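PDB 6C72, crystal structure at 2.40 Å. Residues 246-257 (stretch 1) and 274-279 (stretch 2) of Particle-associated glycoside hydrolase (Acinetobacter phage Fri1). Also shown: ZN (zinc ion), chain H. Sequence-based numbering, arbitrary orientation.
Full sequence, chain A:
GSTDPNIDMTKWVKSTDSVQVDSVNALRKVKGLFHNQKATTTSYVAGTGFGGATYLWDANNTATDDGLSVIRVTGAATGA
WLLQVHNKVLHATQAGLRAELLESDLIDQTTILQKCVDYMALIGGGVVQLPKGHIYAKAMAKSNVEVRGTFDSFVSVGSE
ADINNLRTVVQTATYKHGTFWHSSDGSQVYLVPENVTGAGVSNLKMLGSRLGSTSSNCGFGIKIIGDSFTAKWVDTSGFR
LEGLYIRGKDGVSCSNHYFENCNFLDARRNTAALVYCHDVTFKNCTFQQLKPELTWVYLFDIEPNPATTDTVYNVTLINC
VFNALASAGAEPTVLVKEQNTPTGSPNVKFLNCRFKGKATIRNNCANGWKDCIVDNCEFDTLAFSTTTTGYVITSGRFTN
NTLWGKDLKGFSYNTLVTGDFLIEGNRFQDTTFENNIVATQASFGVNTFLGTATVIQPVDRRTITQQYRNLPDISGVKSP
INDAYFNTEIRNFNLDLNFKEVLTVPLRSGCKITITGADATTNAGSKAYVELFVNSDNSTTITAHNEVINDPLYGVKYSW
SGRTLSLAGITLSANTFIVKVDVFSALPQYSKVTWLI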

# COMPACT_ATOMS: atom_id res chain seq x y z
N ILE A 246 21.08 6.98 10.17
CA ILE A 246 19.93 7.59 10.83
C ILE A 246 19.82 7.04 12.24
O ILE A 246 19.49 5.86 12.43
CB ILE A 246 18.64 7.35 10.04
CG1 ILE A 246 18.86 7.74 8.56
CG2 ILE A 246 17.51 8.11 10.70
CD1 ILE A 246 17.60 7.73 7.72
N ARG A 247 20.03 7.90 13.23
CA ARG A 247 19.92 7.47 14.62
C ARG A 247 19.41 8.64 15.44
O ARG A 247 20.15 9.60 15.69
CB ARG A 247 21.27 6.98 15.14
CG ARG A 247 21.18 6.39 16.51
CD ARG A 247 22.52 6.05 17.12
NE ARG A 247 22.28 5.28 18.32
CZ ARG A 247 23.15 5.11 19.30
NH1 ARG A 247 24.36 5.67 19.23
NH2 ARG A 247 22.82 4.38 20.37
N GLY A 248 18.15 8.56 15.89
CA GLY A 248 17.60 9.58 16.75
C GLY A 248 18.00 9.38 18.21
O GLY A 248 18.87 8.57 18.54
N LYS A 249 17.34 10.13 19.08
CA LYS A 249 17.57 10.03 20.51
C LYS A 249 16.26 9.82 21.25
O LYS A 249 15.17 10.09 20.72
CB LYS A 249 18.29 11.27 21.06
CG LYS A 249 19.65 11.50 20.47
CD LYS A 249 20.32 12.72 21.10
CE LYS A 249 21.67 13.01 20.45
NZ LYS A 249 22.35 14.15 21.10
N ASP A 250 16.37 9.33 22.48
CA ASP A 250 15.18 9.12 23.29
C ASP A 250 14.43 10.43 23.48
O ASP A 250 15.02 11.48 23.71
CB ASP A 250 15.56 8.55 24.66
CG ASP A 250 16.05 7.12 24.59
OD1 ASP A 250 16.03 6.54 23.48
OD2 ASP A 250 16.41 6.56 25.66
N GLY A 251 13.11 10.36 23.36
CA GLY A 251 12.26 11.49 23.65
C GLY A 251 12.11 12.51 22.55
O GLY A 251 11.41 13.51 22.75
N VAL A 252 12.76 12.31 21.40
CA VAL A 252 12.69 13.26 20.28
C VAL A 252 12.43 12.49 18.99
O VAL A 252 13.02 11.42 18.76
CB VAL A 252 13.97 14.11 20.18
CG1 VAL A 252 13.86 15.09 19.02
CG2 VAL A 252 14.22 14.83 21.48
N SER A 253 11.57 13.03 18.14
CA SER A 253 11.20 12.34 16.92
C SER A 253 12.38 12.23 15.96
O SER A 253 13.17 13.17 15.79
CB SER A 253 10.04 13.04 16.24
OG SER A 253 8.81 12.69 16.85
N CYS A 254 12.53 11.04 15.36
CA CYS A 254 13.43 10.79 14.23
C CYS A 254 12.61 9.98 13.22
O CYS A 254 12.70 8.75 13.16
CB CYS A 254 14.69 10.07 14.67
SG CYS A 254 15.92 9.90 13.35
N SER A 255 11.78 10.66 12.43
CA SER A 255 10.79 9.95 11.64
C SER A 255 10.41 10.75 10.41
O SER A 255 10.79 11.91 10.24
CB SER A 255 9.53 9.66 12.48
OG SER A 255 8.84 10.87 12.77
N ASN A 256 9.60 10.11 9.57
CA ASN A 256 9.06 10.74 8.36
C ASN A 256 10.17 11.14 7.40
O ASN A 256 10.18 12.25 6.85
CB ASN A 256 8.18 11.94 8.74
CG ASN A 256 7.38 12.48 7.57
OD1 ASN A 256 7.00 11.73 6.68
ND2 ASN A 256 7.14 13.79 7.56
N HIS A 257 11.15 10.26 7.21
CA HIS A 257 12.26 10.56 6.33
C HIS A 257 12.00 9.98 4.95
O HIS A 257 11.58 8.83 4.81
CB HIS A 257 13.57 10.01 6.90
CG HIS A 257 13.88 10.53 8.27
ND1 HIS A 257 13.83 11.87 8.58
CD2 HIS A 257 14.26 9.88 9.40
CE1 HIS A 257 14.17 12.03 9.85
NE2 HIS A 257 14.44 10.85 10.36
ZN ZN H . 8.22 8.99 16.48
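Stretch 2 274-279: LVYCHD

Stretch 2 lies alongside stretch 1 as the neighbouring rung of a parallel sheet, both segments running in the same direction. The pairing is not continuous. Stretch 1 is strand at Ile246 and Arg247, leaves the sheet through a loop containing a type II turn from Lys249 to Val252, and returns as strand near Ser255. The shorter stretch 2 makes the same passage by turning a corner at Tyr276, with another at Asp279, so its six residues first meet one end of stretch 1 and then the other. Together the two bury 635 Å² of surface.

Leu274 opens the contact in extended conformation, paired with Ile246 at a CA-CA distance of 5.0 Å. Their side chains lie on the same face of the sheet, where Leu274 CD2 meets Ile246 CD1 at 3.6 Å; branched aliphatic groups suit this buried position because they pack closely and leave no polar atom unsatisfied.

At Val275 the backbone departs from the extended form, with psi at -39°, and the register slips by one residue in a beta bulge. Its mark is a shared acceptor: Ile246 O receives both Val275 N, at 2.9 Å, and Tyr276 N, at 3.1 Å. The Val275 side chain points toward stretch 1, and its CG1 lies 3.8 Å from Arg247 CG, an apolar contact with the aliphatic part of the arginine.

Tyr276 has the most surface covered by stretch 1 of any residue here. It pairs with Arg247, CA to CA 4.3 Å, and its CB lies 3.8 Å from Arg247 CG. Its carbonyl O accepts a hydrogen bond from Gly248 N at 2.8 Å. Glycine fits here because an ideal CB on Gly248 would come within 2.5 Å of Cys254 CB. The long tyrosine side chain reaches out along the loop: the ring passes Lys249, with CE2 3.8 Å from Lys249 C, and the hydroxyl OH donates to Asp250 OD1 at 2.7 Å. An aromatic ring thus supplies both packing surface and a polar tip for the exposed Asp250.

Beyond the corner, Cys277 turns its small side chain toward stretch 1. Its CB sits 3.6 Å from Ile246 CG2 and 3.9 Å from Cys254 SG, a compact fit between Ile246 and Cys254, on either side of the loop in sequence.

His278 N donates to Cys254 O at 3.2 Å, restoring backbone pairing, and His278 O receives a weak bond from Asn256 N at 3.4 Å. The imidazole lies against Ser255, whose CB stands over one ring face, 3.7 Å from the ring centroid, placing a C-H group there in a CH-pi contact. Histidine can use both ring nitrogens: NE2 binds the zinc ion at 2.0 Å, while ND1 donates to Asp279 OD1 at 2.7 Å. Four waters, at 2.1 to 2.3 Å from ZN to their O atoms, also bind the metal, and one of them donates to Ser255 OG.

Asp279, at a second corner with positive phi, holds the ND1 side of the metal-binding ring through this bond, while its backbone O accepts from His257 N at 3.2 Å, closing the contact.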

# COMPACT_ATOMS: atom_id res chain seq x y z
N LEU A 274 20.12 2.25 9.05
CA LEU A 274 19.04 2.74 9.90
C LEU A 274 19.25 2.13 11.27
O LEU A 274 19.26 0.91 11.42
CB LEU A 274 17.66 2.35 9.35
CG LEU A 274 17.36 2.68 7.88
CD1 LEU A 274 15.88 2.49 7.60
CD2 LEU A 274 17.79 4.09 7.56
N VAL A 275 19.40 2.99 12.29
CA VAL A 275 19.78 2.56 13.62
C VAL A 275 18.70 2.88 14.66
O VAL A 275 18.43 2.06 15.54
CB VAL A 275 21.12 3.20 14.03
CG1 VAL A 275 21.52 2.81 15.42
CG2 VAL A 275 22.20 2.81 13.02
N TYR A 276 18.04 4.03 14.54
CA TYR A 276 17.03 4.43 15.51
C TYR A 276 16.13 5.46 14.82
O TYR A 276 16.49 6.63 14.74
CB TYR A 276 17.68 5.00 16.77
CG TYR A 276 16.78 5.32 17.96
CD1 TYR A 276 15.41 5.12 17.93
CD2 TYR A 276 17.35 5.83 19.13
CE1 TYR A 276 14.62 5.43 19.03
CE2 TYR A 276 16.58 6.15 20.23
CZ TYR A 276 15.22 5.96 20.18
OH TYR A 276 14.47 6.28 21.30
N CYS A 277 14.99 5.00 14.30
CA CYS A 277 14.11 5.84 13.49
C CYS A 277 12.88 5.02 13.13
O CYS A 277 12.86 3.79 13.26
CB CYS A 277 14.79 6.35 12.22
SG CYS A 277 15.52 5.03 11.18
N HIS A 278 11.84 5.71 12.68
CA HIS A 278 10.69 5.01 12.14
C HIS A 278 10.07 5.82 11.01
O HIS A 278 10.35 7.01 10.84
CB HIS A 278 9.64 4.64 13.23
CG HIS A 278 8.94 5.81 13.85
ND1 HIS A 278 7.72 6.27 13.41
CD2 HIS A 278 9.27 6.58 14.92
CE1 HIS A 278 7.34 7.29 14.16
NE2 HIS A 278 8.26 7.49 15.08
N ASP A 279 9.27 5.13 10.19
CA ASP A 279 8.54 5.70 9.05
C ASP A 279 9.51 6.36 8.06
O ASP A 279 9.52 7.57 7.87
CB ASP A 279 7.45 6.65 9.53
CG ASP A 279 6.22 5.90 10.06
OD1 ASP A 279 6.17 5.55 11.27
OD2 ASP A 279 5.32 5.64 9.24
O HOH W 1 8.01 10.31 18.35
O HOH W 2 7.12 10.68 15.43
O HOH W 3 10.09 8.77 17.39
O HOH W 4 6.69 8.01 17.83